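Local structure of periplasmic solute binding protein (Pectobacterium atrosepticum, 4RY1) at residues A[137-149]-A[207-219]. The protein probably binds a sugar in the periplasm and delivers it to an ABC-type membrane transporter for uptake into the cell. Sequence-based numbering, arbitrary orientation.
Sequences TWDELFAAGPVFK and GFYKKLVDSHVIP
Phe142 reaches from helix 138-149 across to helix 207-214, and the aliphatic chain of Lys211 lies over one face of its ring. Lys211 CG stands anti to the backbone N (chi1 -165°) and the chain beyond stays extended, which carries CD over the ring centre, 3.7 Å from the centroid of Phe142. Its ammonium follows off-centre, NZ 4.5 Å from that centroid, in a cation-pi contact; a long lysine suits this exposed position because its methylenes can cover the ring while its ammonium reaches the ring's border. Leu212 packs against the same ring, its CD2 3.5 Å from Phe142 CE1. The edge of Phe142 points at the face of Phe208, the planes at 80°, and the edge of Phe208 at the face of Trp138, with centroids 5.4 Å apart. These two offset edge-to-face pairs make an aromatic cluster, extended by Tyr178, while Gln181 takes the indole N-H of Trp138. In the periplasmic binding protein fold of the solute-binding protein 1 family, this contact packs two helices side by side, their segments running 31° from parallel, toward the outside of one lobe. Where helix 207-214 ends, His216 adopts positive phi in a Schellman motif, and the turn comes up against Gly145. The absence of a side chain on Gly145 lets the turn come this close, with CA 3.1 Å from Ser215 O in a CA-H...O contact. Pro146 has no N-H to give to the preceding turn, so helix 138-149 kinks there, and its CD lies 3.1 Å from the same Ser215 O. Val217 packs crosswise on Leu141, CG1 3.7 Å from Leu141 CD1, while its CG2 rests against the backbone of Leu141 and Phe142. Beyond the turn, the imidazole of His216 receives Lys149 CB over one face, 3.9 Å from its centroid, and also stacks with Tyr157.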
# COMPACT_ATOMS: atom_id res chain seq x y z
N THR A 137 15.77 -0.40 16.38
CA THR A 137 16.47 -1.52 15.72
C THR A 137 15.65 -2.79 15.78
O THR A 137 14.70 -2.89 16.58
CB THR A 137 17.78 -1.86 16.43
OG1 THR A 137 17.48 -2.28 17.76
CG2 THR A 137 18.68 -0.64 16.43
N TRP A 138 16.00 -3.74 14.94
CA TRP A 138 15.27 -4.98 14.92
C TRP A 138 15.40 -5.67 16.29
O TRP A 138 14.44 -6.25 16.81
CB TRP A 138 15.70 -5.85 13.76
CG TRP A 138 15.46 -5.18 12.46
CD1 TRP A 138 16.38 -4.52 11.70
CD2 TRP A 138 14.20 -5.05 11.77
NE1 TRP A 138 15.78 -4.01 10.58
CE2 TRP A 138 14.45 -4.32 10.60
CE3 TRP A 138 12.90 -5.48 12.04
CZ2 TRP A 138 13.44 -4.01 9.68
CZ3 TRP A 138 11.90 -5.18 11.12
CH2 TRP A 138 12.18 -4.45 9.97
N ASP A 139 16.55 -5.54 16.94
CA ASP A 139 16.73 -6.08 18.30
C ASP A 139 15.73 -5.61 19.28
O ASP A 139 15.20 -6.39 20.06
CB ASP A 139 18.09 -5.67 18.88
CG ASP A 139 19.15 -6.52 18.40
OD1 ASP A 139 18.79 -7.52 17.73
OD2 ASP A 139 20.32 -6.20 18.69
N GLU A 140 15.53 -4.29 19.28
CA GLU A 140 14.59 -3.69 20.21
C GLU A 140 13.19 -4.18 19.88
O GLU A 140 12.41 -4.36 20.79
CB GLU A 140 14.68 -2.16 20.19
CG GLU A 140 16.06 -1.68 20.64
CD GLU A 140 16.33 -0.19 20.48
OE1 GLU A 140 15.49 0.56 19.92
OE2 GLU A 140 17.44 0.22 20.91
N LEU A 141 12.88 -4.38 18.60
CA LEU A 141 11.55 -4.87 18.25
C LEU A 141 11.32 -6.26 18.85
O LEU A 141 10.33 -6.48 19.54
CB LEU A 141 11.34 -4.87 16.73
CG LEU A 141 9.95 -5.42 16.32
CD1 LEU A 141 8.83 -4.52 16.83
CD2 LEU A 141 9.87 -5.57 14.81
N PHE A 142 12.26 -7.18 18.60
CA PHE A 142 12.14 -8.55 19.12
C PHE A 142 12.09 -8.57 20.63
O PHE A 142 11.34 -9.34 21.22
CB PHE A 142 13.26 -9.45 18.60
CG PHE A 142 13.17 -9.72 17.12
CD1 PHE A 142 12.07 -10.37 16.59
CD2 PHE A 142 14.18 -9.31 16.26
CE1 PHE A 142 11.97 -10.61 15.24
CE2 PHE A 142 14.08 -9.54 14.90
CZ PHE A 142 12.98 -10.19 14.39
N ALA A 143 12.89 -7.70 21.25
CA ALA A 143 12.97 -7.65 22.71
C ALA A 143 11.68 -7.09 23.35
O ALA A 143 11.37 -7.41 24.49
CB ALA A 143 14.20 -6.87 23.14
N ALA A 144 10.92 -6.27 22.61
CA ALA A 144 9.63 -5.74 23.09
C ALA A 144 8.56 -6.80 23.33
O ALA A 144 7.72 -6.66 24.23
CB ALA A 144 9.07 -4.71 22.13
N GLY A 145 8.57 -7.84 22.49
CA GLY A 145 7.55 -8.90 22.54
C GLY A 145 7.40 -9.56 23.91
O GLY A 145 6.30 -9.60 24.48
N PRO A 146 8.50 -10.11 24.47
CA PRO A 146 8.40 -10.77 25.78
C PRO A 146 7.99 -9.84 26.88
O PRO A 146 7.33 -10.26 27.84
CB PRO A 146 9.83 -11.25 26.02
CG PRO A 146 10.35 -11.50 24.65
CD PRO A 146 9.80 -10.37 23.83
N VAL A 147 8.39 -8.59 26.77
CA VAL A 147 8.02 -7.59 27.75
C VAL A 147 6.50 -7.33 27.72
O VAL A 147 5.83 -7.29 28.77
CB VAL A 147 8.81 -6.29 27.60
CG1 VAL A 147 8.31 -5.27 28.59
CG2 VAL A 147 10.31 -6.52 27.78
N PHE A 148 5.95 -7.14 26.53
CA PHE A 148 4.49 -7.00 26.39
C PHE A 148 3.76 -8.17 27.05
O PHE A 148 2.82 -7.98 27.83
CB PHE A 148 4.09 -6.94 24.91
CG PHE A 148 4.00 -5.53 24.34
CD1 PHE A 148 5.08 -4.66 24.38
CD2 PHE A 148 2.83 -5.10 23.73
CE1 PHE A 148 4.98 -3.37 23.85
CE2 PHE A 148 2.72 -3.81 23.20
CZ PHE A 148 3.79 -2.94 23.26
N LYS A 149 4.21 -9.37 26.70
CA LYS A 149 3.61 -10.62 27.16
C LYS A 149 3.64 -10.71 28.69
O LYS A 149 2.62 -10.98 29.33
CB LYS A 149 4.35 -11.82 26.56
CG LYS A 149 3.69 -13.15 26.85
CD LYS A 149 4.51 -14.32 26.34
CE LYS A 149 3.76 -15.60 26.66
NZ LYS A 149 4.34 -16.78 25.97
N GLY A 207 12.76 -17.48 8.62
CA GLY A 207 13.27 -17.41 9.99
C GLY A 207 12.90 -16.11 10.71
O GLY A 207 12.64 -16.09 11.90
N PHE A 208 12.90 -15.02 9.95
CA PHE A 208 12.54 -13.68 10.45
C PHE A 208 11.07 -13.68 10.92
O PHE A 208 10.75 -13.20 12.02
CB PHE A 208 12.80 -12.67 9.33
CG PHE A 208 12.35 -11.26 9.63
CD1 PHE A 208 13.17 -10.37 10.31
CD2 PHE A 208 11.11 -10.80 9.19
CE1 PHE A 208 12.77 -9.07 10.55
CE2 PHE A 208 10.71 -9.50 9.43
CZ PHE A 208 11.53 -8.63 10.11
N TYR A 209 10.19 -14.26 10.10
CA TYR A 209 8.79 -14.47 10.49
C TYR A 209 8.66 -15.31 11.79
O TYR A 209 7.98 -14.94 12.74
CB TYR A 209 7.97 -15.12 9.37
CG TYR A 209 6.56 -15.36 9.83
CD1 TYR A 209 5.63 -14.33 9.84
CD2 TYR A 209 6.16 -16.60 10.31
CE1 TYR A 209 4.34 -14.53 10.29
CE2 TYR A 209 4.88 -16.81 10.77
CZ TYR A 209 3.97 -15.78 10.75
OH TYR A 209 2.69 -15.99 11.23
N LYS A 210 9.37 -16.43 11.81
CA LYS A 210 9.29 -17.37 12.92
C LYS A 210 9.75 -16.64 14.18
O LYS A 210 9.16 -16.79 15.25
CB LYS A 210 10.12 -18.61 12.60
CG LYS A 210 9.83 -19.82 13.49
CD LYS A 210 10.96 -20.84 13.42
CE LYS A 210 10.61 -22.13 14.16
NZ LYS A 210 10.55 -21.99 15.64
N LYS A 211 10.78 -15.82 14.05
CA LYS A 211 11.26 -15.02 15.18
C LYS A 211 10.23 -14.01 15.69
O LYS A 211 10.09 -13.81 16.87
CB LYS A 211 12.57 -14.30 14.87
CG LYS A 211 13.24 -13.80 16.14
CD LYS A 211 14.65 -13.31 15.88
CE LYS A 211 15.33 -12.89 17.18
NZ LYS A 211 16.70 -12.37 16.92
N LEU A 212 9.53 -13.36 14.78
CA LEU A 212 8.49 -12.42 15.19
C LEU A 212 7.43 -13.12 16.03
O LEU A 212 7.00 -12.60 17.06
CB LEU A 212 7.86 -11.77 13.95
CG LEU A 212 8.73 -10.78 13.15
CD1 LEU A 212 8.07 -10.45 11.84
CD2 LEU A 212 8.96 -9.51 13.93
N VAL A 213 7.02 -14.30 15.58
CA VAL A 213 6.04 -15.10 16.30
C VAL A 213 6.58 -15.63 17.63
O VAL A 213 5.97 -15.43 18.70
CB VAL A 213 5.50 -16.25 15.44
CG1 VAL A 213 4.65 -17.18 16.27
CG2 VAL A 213 4.66 -15.68 14.30
N ASP A 214 7.72 -16.31 17.57
CA ASP A 214 8.31 -16.92 18.77
C ASP A 214 8.62 -15.88 19.86
O ASP A 214 8.51 -16.17 21.07
CB ASP A 214 9.58 -17.70 18.40
CG ASP A 214 9.31 -18.96 17.59
OD1 ASP A 214 8.14 -19.42 17.49
OD2 ASP A 214 10.29 -19.52 17.06
N SER A 215 8.99 -14.67 19.44
CA SER A 215 9.26 -13.53 20.35
C SER A 215 8.03 -12.75 20.86
O SER A 215 8.18 -11.78 21.59
CB SER A 215 10.22 -12.51 19.71
OG SER A 215 11.46 -13.09 19.35
N HIS A 216 6.83 -13.17 20.46
CA HIS A 216 5.59 -12.46 20.82
C HIS A 216 5.56 -11.02 20.29
O HIS A 216 4.96 -10.14 20.89
CB HIS A 216 5.34 -12.49 22.34
CG HIS A 216 3.89 -12.45 22.74
ND1 HIS A 216 3.21 -11.28 23.02
CD2 HIS A 216 3.00 -13.45 22.93
CE1 HIS A 216 1.96 -11.56 23.35
NE2 HIS A 216 1.81 -12.87 23.31
N VAL A 217 6.19 -10.79 19.14
CA VAL A 217 6.07 -9.47 18.50
C VAL A 217 4.75 -9.35 17.76
O VAL A 217 4.06 -8.34 17.86
CB VAL A 217 7.25 -9.17 17.55
CG1 VAL A 217 7.05 -7.81 16.90
CG2 VAL A 217 8.54 -9.14 18.34
N ILE A 218 4.42 -10.38 16.99
CA ILE A 218 3.15 -10.48 16.30
C ILE A 218 2.42 -11.76 16.70
O ILE A 218 3.06 -12.74 17.06
CB ILE A 218 3.32 -10.49 14.76
CG1 ILE A 218 3.96 -11.79 14.26
CG2 ILE A 218 4.06 -9.24 14.28
CD1 ILE A 218 4.13 -11.84 12.76
N PRO A 219 1.09 -11.77 16.62
CA PRO A 219 0.38 -13.04 16.78
C PRO A 219 0.56 -13.94 15.58
O PRO A 219 0.86 -13.46 14.48
CB PRO A 219 -1.09 -12.64 16.87
CG PRO A 219 -1.09 -11.16 17.09
CD PRO A 219 0.14 -10.68 16.36